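Local coordinates for Glyco_hydro_cc domain-containing protein (Pseudomonas viridiflava, PDB 6UAV) that probably hydrolyses internal beta-1,3-glucan linkages as an endo-beta-1,3-glucanase of glycoside hydrolase family 128, at residues A[201-215]-A[247-259]. Numbering follows the deposited sequence. Where two conformers were deposited one is given.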
loop_
_atom_site.group_PDB
_atom_site.type_symbol
_atom_site.label_atom_id
_atom_site.label_comp_id
_atom_site.label_asym_id
_atom_site.label_seq_id
_atom_site.Cartn_x
_atom_site.Cartn_y
_atom_site.Cartn_z
ATOM N N GLU A 201 13.444 -7.999 18.442
ATOM C CA GLU A 201 12.435 -8.986 18.881
ATOM C C GLU A 201 11.029 -8.267 18.825
ATOM O O GLU A 201 10.070 -8.896 18.406
ATOM C CB GLU A 201 12.759 -9.613 20.245
ATOM C CG GLU A 201 12.463 -11.162 20.296
ATOM C CD GLU A 201 13.000 -12.063 19.161
ATOM O OE1 GLU A 201 14.229 -12.023 18.867
ATOM O OE2 GLU A 201 12.197 -12.821 18.534
ATOM N N LYS A 202 10.955 -7.008 19.237
ATOM C CA LYS A 202 9.642 -6.363 19.497
ATOM C C LYS A 202 9.048 -6.130 18.117
ATOM O O LYS A 202 7.877 -6.380 17.970
ATOM C CB LYS A 202 9.802 -5.080 20.307
ATOM C CG LYS A 202 10.003 -5.327 21.795
ATOM C CD LYS A 202 10.040 -4.053 22.632
ATOM C CE LYS A 202 10.610 -4.320 24.015
ATOM N NZ LYS A 202 10.712 -3.127 24.895
ATOM N N GLN A 203 9.875 -5.791 17.127
ATOM C CA GLN A 203 9.333 -5.605 15.751
ATOM C C GLN A 203 8.925 -6.978 15.216
ATOM O O GLN A 203 7.894 -7.072 14.530
ATOM C CB GLN A 203 10.329 -4.930 14.800
ATOM C CG GLN A 203 9.720 -4.440 13.508
ATOM C CD GLN A 203 8.673 -3.378 13.733
ATOM O OE1 GLN A 203 7.501 -3.671 13.651
ATOM N NE2 GLN A 203 9.103 -2.145 13.953
ATOM N N LYS A 204 9.713 -8.035 15.511
ATOM C CA LYS A 204 9.355 -9.412 15.023
ATOM C C LYS A 204 8.022 -9.830 15.643
ATOM O O LYS A 204 7.117 -10.395 14.947
ATOM C CB LYS A 204 10.455 -10.439 15.338
ATOM C CG LYS A 204 11.707 -10.372 14.470
ATOM C CD LYS A 204 12.826 -11.305 14.915
ATOM C CE LYS A 204 12.461 -12.746 14.641
ATOM N NZ LYS A 204 13.530 -13.635 15.131
ATOM N N GLN A 205 7.871 -9.579 16.945
ATOM C CA GLN A 205 6.623 -9.922 17.676
ATOM C C GLN A 205 5.453 -9.214 16.987
ATOM O O GLN A 205 4.394 -9.834 16.743
ATOM C CB GLN A 205 6.803 -9.604 19.151
ATOM C CG GLN A 205 5.683 -10.156 20.028
ATOM C CD GLN A 205 4.395 -9.374 19.970
ATOM O OE1 GLN A 205 4.378 -8.165 19.721
ATOM N NE2 GLN A 205 3.287 -10.066 20.190
ATOM N N GLN A 206 5.605 -7.932 16.715
ATOM C CA GLN A 206 4.485 -7.138 16.175
ATOM C C GLN A 206 4.262 -7.509 14.695
ATOM O O GLN A 206 3.082 -7.626 14.292
ATOM C CB GLN A 206 4.753 -5.655 16.356
ATOM C CG GLN A 206 4.309 -5.173 17.722
ATOM C CD GLN A 206 2.810 -5.340 17.892
ATOM O OE1 GLN A 206 2.038 -4.635 17.220
ATOM N NE2 GLN A 206 2.400 -6.285 18.759
ATOM N N MET A 207 5.318 -7.805 13.938
ATOM C CA MET A 207 5.160 -8.310 12.549
ATOM C C MET A 207 4.356 -9.598 12.578
ATOM O O MET A 207 3.408 -9.738 11.781
ATOM C CB MET A 207 6.522 -8.557 11.876
ATOM C CG MET A 207 6.382 -9.282 10.560
ATOM S SD MET A 207 7.988 -9.609 9.843
ATOM C CE MET A 207 8.293 -7.993 9.124
ATOM N N ALA A 208 4.674 -10.523 13.457
ATOM C CA ALA A 208 3.922 -11.803 13.469
ATOM C C ALA A 208 2.437 -11.523 13.787
ATOM O O ALA A 208 1.547 -12.100 13.152
ATOM C CB ALA A 208 4.571 -12.773 14.446
ATOM N N GLU A 209 2.173 -10.722 14.815
ATOM C CA GLU A 209 0.779 -10.416 15.233
ATOM C C GLU A 209 0.029 -9.773 14.055
ATOM O O GLU A 209 -1.045 -10.240 13.703
ATOM C CB GLU A 209 0.758 -9.472 16.438
ATOM C CG GLU A 209 0.736 -10.260 17.708
ATOM C CD GLU A 209 0.286 -9.556 18.974
ATOM O OE1 GLU A 209 -0.155 -8.373 18.903
ATOM O OE2 GLU A 209 0.430 -10.209 20.024
ATOM N N MET A 210 0.609 -8.738 13.466
ATOM C CA MET A 210 -0.070 -7.972 12.395
ATOM C C MET A 210 -0.236 -8.867 11.170
ATOM O O MET A 210 -1.319 -8.843 10.600
ATOM C CB MET A 210 0.708 -6.717 12.060
ATOM C CG MET A 210 0.844 -5.829 13.247
ATOM S SD MET A 210 1.913 -4.312 12.971
ATOM C CE MET A 210 0.548 -3.362 12.378
ATOM N N VAL A 211 0.791 -9.600 10.774
ATOM C CA VAL A 211 0.687 -10.454 9.559
ATOM C C VAL A 211 -0.372 -11.525 9.802
ATOM O O VAL A 211 -1.213 -11.804 8.868
ATOM C CB VAL A 211 2.060 -11.071 9.170
ATOM C CG1 VAL A 211 1.897 -12.208 8.148
ATOM C CG2 VAL A 211 2.952 -9.997 8.629
ATOM N N THR A 212 -0.386 -12.142 10.982
ATOM C CA THR A 212 -1.384 -13.214 11.255
ATOM C C THR A 212 -2.777 -12.611 11.126
ATOM O O THR A 212 -3.693 -13.283 10.590
ATOM C CB THR A 212 -1.198 -13.850 12.625
ATOM O OG1 THR A 212 0.096 -14.446 12.619
ATOM C CG2 THR A 212 -2.248 -14.890 12.937
ATOM N N MET A 213 -2.957 -11.441 11.709
ATOM C CA MET A 213 -4.279 -10.791 11.710
ATOM C C MET A 213 -4.674 -10.473 10.253
ATOM O O MET A 213 -5.833 -10.802 9.873
ATOM C CB MET A 213 -4.214 -9.548 12.597
ATOM C CG MET A 213 -5.503 -8.764 12.669
ATOM S SD MET A 213 -5.644 -7.559 11.344
ATOM C CE MET A 213 -4.320 -6.436 11.765
ATOM N N LEU A 214 -3.750 -9.964 9.433
ATOM C CA LEU A 214 -4.068 -9.530 8.052
ATOM C C LEU A 214 -4.327 -10.757 7.174
ATOM O O LEU A 214 -5.215 -10.672 6.346
ATOM C CB LEU A 214 -2.964 -8.658 7.494
ATOM C CG LEU A 214 -2.785 -7.313 8.187
ATOM C CD1 LEU A 214 -1.506 -6.645 7.679
ATOM C CD2 LEU A 214 -3.991 -6.357 7.997
ATOM N N GLU A 215 -3.583 -11.839 7.381
ATOM C CA GLU A 215 -3.788 -13.107 6.665
ATOM C C GLU A 215 -5.193 -13.636 6.992
ATOM O O GLU A 215 -5.824 -14.201 6.094
ATOM C CB GLU A 215 -2.687 -14.097 7.025
ATOM C CG GLU A 215 -1.359 -13.810 6.313
ATOM C CD GLU A 215 -1.333 -14.086 4.822
ATOM O OE1 GLU A 215 -2.262 -14.828 4.332
ATOM O OE2 GLU A 215 -0.361 -13.630 4.171
ATOM N N THR A 247 17.678 -9.207 6.022
ATOM C CA THR A 247 17.900 -9.101 7.470
ATOM C C THR A 247 17.212 -10.274 8.167
ATOM O O THR A 247 16.473 -11.058 7.545
ATOM C CB THR A 247 17.332 -7.799 8.027
ATOM O OG1 THR A 247 15.920 -7.802 7.779
ATOM C CG2 THR A 247 17.979 -6.571 7.425
ATOM N N GLU A 248 17.485 -10.428 9.443
ATOM C CA GLU A 248 16.704 -11.380 10.253
ATOM C C GLU A 248 15.204 -11.089 10.083
ATOM O O GLU A 248 14.432 -12.030 9.890
ATOM C CB GLU A 248 17.168 -11.310 11.694
ATOM C CG GLU A 248 16.394 -12.232 12.568
ATOM C CD GLU A 248 16.982 -12.298 13.965
ATOM O OE1 GLU A 248 18.156 -11.953 14.108
ATOM O OE2 GLU A 248 16.199 -12.543 14.888
ATOM N N LEU A 249 14.805 -9.834 10.168
ATOM C CA LEU A 249 13.375 -9.468 10.037
ATOM C C LEU A 249 12.864 -9.950 8.677
ATOM O O LEU A 249 11.731 -10.453 8.611
ATOM C CB LEU A 249 13.153 -7.961 10.193
ATOM C CG LEU A 249 11.673 -7.587 10.225
ATOM C CD1 LEU A 249 11.062 -7.934 11.572
ATOM C CD2 LEU A 249 11.491 -6.118 9.887
ATOM N N GLY A 250 13.658 -9.731 7.621
ATOM C CA GLY A 250 13.228 -10.093 6.261
ATOM C C GLY A 250 13.023 -11.586 6.140
ATOM O O GLY A 250 12.021 -12.015 5.609
ATOM N N GLN A 251 13.995 -12.378 6.616
ATOM C CA GLN A 251 13.856 -13.846 6.581
ATOM C C GLN A 251 12.550 -14.172 7.331
ATOM O O GLN A 251 11.777 -15.065 6.898
ATOM C CB GLN A 251 15.117 -14.497 7.173
ATOM C CG GLN A 251 15.204 -15.983 6.924
ATOM C CD GLN A 251 15.934 -16.304 5.636
ATOM O OE1 GLN A 251 15.347 -16.791 4.663
ATOM N NE2 GLN A 251 17.240 -16.034 5.614
ATOM N N TYR A 252 12.332 -13.546 8.479
ATOM C CA TYR A 252 11.187 -13.883 9.356
ATOM C C TYR A 252 9.882 -13.596 8.602
ATOM O O TYR A 252 9.009 -14.494 8.466
ATOM C CB TYR A 252 11.302 -13.134 10.679
ATOM C CG TYR A 252 10.250 -13.492 11.691
ATOM C CD1 TYR A 252 10.230 -14.755 12.257
ATOM C CD2 TYR A 252 9.361 -12.564 12.182
ATOM C CE1 TYR A 252 9.324 -15.101 13.251
ATOM C CE2 TYR A 252 8.458 -12.887 13.182
ATOM C CZ TYR A 252 8.409 -14.166 13.706
ATOM O OH TYR A 252 7.499 -14.549 14.668
ATOM N N TYR A 253 9.781 -12.407 8.038
ATOM C CA TYR A 253 8.606 -11.996 7.214
ATOM C C TYR A 253 8.248 -13.043 6.165
ATOM O O TYR A 253 7.041 -13.432 6.017
ATOM C CB TYR A 253 8.864 -10.656 6.553
ATOM C CG TYR A 253 7.701 -10.032 5.818
ATOM C CD1 TYR A 253 6.483 -9.783 6.422
ATOM C CD2 TYR A 253 7.835 -9.595 4.504
ATOM C CE1 TYR A 253 5.423 -9.171 5.765
ATOM C CE2 TYR A 253 6.803 -8.949 3.840
ATOM C CZ TYR A 253 5.588 -8.705 4.471
ATOM O OH TYR A 253 4.524 -8.108 3.879
ATOM N N LEU A 254 9.248 -13.495 5.424
ATOM C CA LEU A 254 9.001 -14.399 4.279
ATOM C C LEU A 254 8.581 -15.774 4.756
ATOM O O LEU A 254 7.921 -16.516 3.941
ATOM C CB LEU A 254 10.247 -14.436 3.372
ATOM C CG LEU A 254 10.743 -13.080 2.879
ATOM C CD1 LEU A 254 11.991 -13.259 2.024
ATOM C CD2 LEU A 254 9.699 -12.327 2.110
ATOM N N SER A 255 8.924 -16.136 5.983
ATOM C CA SER A 255 8.675 -17.478 6.579
ATOM C C SER A 255 7.291 -17.563 7.197
ATOM O O SER A 255 6.858 -18.690 7.486
ATOM C CB SER A 255 9.673 -17.754 7.702
ATOM O OG SER A 255 9.227 -17.118 8.946
ATOM N N LEU A 256 6.661 -16.438 7.502
ATOM C CA LEU A 256 5.393 -16.457 8.278
ATOM C C LEU A 256 4.337 -17.269 7.532
ATOM O O LEU A 256 4.246 -17.240 6.304
ATOM C CB LEU A 256 4.951 -15.018 8.573
ATOM C CG LEU A 256 5.833 -14.356 9.630
ATOM C CD1 LEU A 256 5.550 -12.853 9.746
ATOM C CD2 LEU A 256 5.692 -15.053 10.958
ATOM N N PRO A 257 3.492 -18.004 8.290
ATOM C CA PRO A 257 2.375 -18.724 7.717
ATOM C C PRO A 257 1.416 -17.752 7.022
ATOM O O PRO A 257 1.480 -16.573 7.230
ATOM C CB PRO A 257 1.653 -19.324 8.933
ATOM C CG PRO A 257 2.703 -19.357 10.026
ATOM C CD PRO A 257 3.568 -18.143 9.759
ATOM N N TYR A 258 0.528 -18.294 6.214
ATOM C CA TYR A 258 -0.491 -17.473 5.519
ATOM C C TYR A 258 -1.767 -18.285 5.397
ATOM O O TYR A 258 -1.807 -19.483 5.725
ATOM C CB TYR A 258 -0.013 -17.051 4.126
ATOM C CG TYR A 258 0.604 -18.157 3.306
ATOM C CD1 TYR A 258 -0.131 -18.971 2.476
ATOM C CD2 TYR A 258 1.962 -18.353 3.368
ATOM C CE1 TYR A 258 0.468 -20.001 1.752
ATOM C CE2 TYR A 258 2.570 -19.387 2.691
ATOM C CZ TYR A 258 1.830 -20.195 1.862
ATOM O OH TYR A 258 2.536 -21.158 1.205
ATOM N N SER A 259 -2.815 -17.650 4.907
ATOM C CA SER A 259 -4.111 -18.346 4.742
ATOM C C SER A 259 -4.081 -19.223 3.479
ATOM O O SER A 259 -3.707 -18.576 2.467
ATOM C CB SER A 259 -5.225 -17.344 4.782
ATOM O OG SER A 259 -5.544 -17.080 6.152
HETATM O O HOH W 1 0.150 -15.705 9.426
HETATM O O HOH W 2 -3.120 -15.744 1.720
#
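The bend of Lys204 at its third torsion (chi3 71°) lays its chain end across Tyr252, whose CG stands anti to the backbone N. Lys204 CE sits over one face of the Tyr252 ring, 3.8 Å from the centroid, a CH-pi contact; NZ lies farther out over that face as a cation-pi partner and bonds to Glu248 OE2 at 2.9 Å through the carboxylate's anti lone pair. A longer salt bridge to Glu201 completes a three-residue network. The opposite ring face carries Leu256 CD2, offset toward the rim.

Inward, Met207 runs straight to its sulfur and then turns at chi3, so that CE packs against Leu249 CG at 3.6 Å while SD lies 3.6 Å from Tyr253 CB. SD approaches both tyrosine rings obliquely, giving two Met-aromatic contacts. Val211 CG2 meets the edge of the Tyr253 ring, in its plane, at CE1. Leu256 CD1 fills the angle between Met207 CG and Val211 CB, and Tyr253 OH bonds to Gly7 O on the first barrel strand.

At the chain terminus, Glu215 bends at chi2 and receives Ser259 N on OE1 (2.9 Å, 169°) from above the carboxylate plane, whereas Ser259 OG donates to Glu215 O. A water donates to Glu215 OE1 and Ser259 O, and Glu215 OE2 is held by Tyr223 and Ser3.

The helix axes cross at -21°, 10.4 Å apart, packing the last helix of this TIM barrel and its C-terminal tail beside helix 200-216. The chemistry thus implies an apolar centre built round the single Met207 thioether, with a salt-bridge network at one end and Glu215 gripping the C-terminal residue at the other.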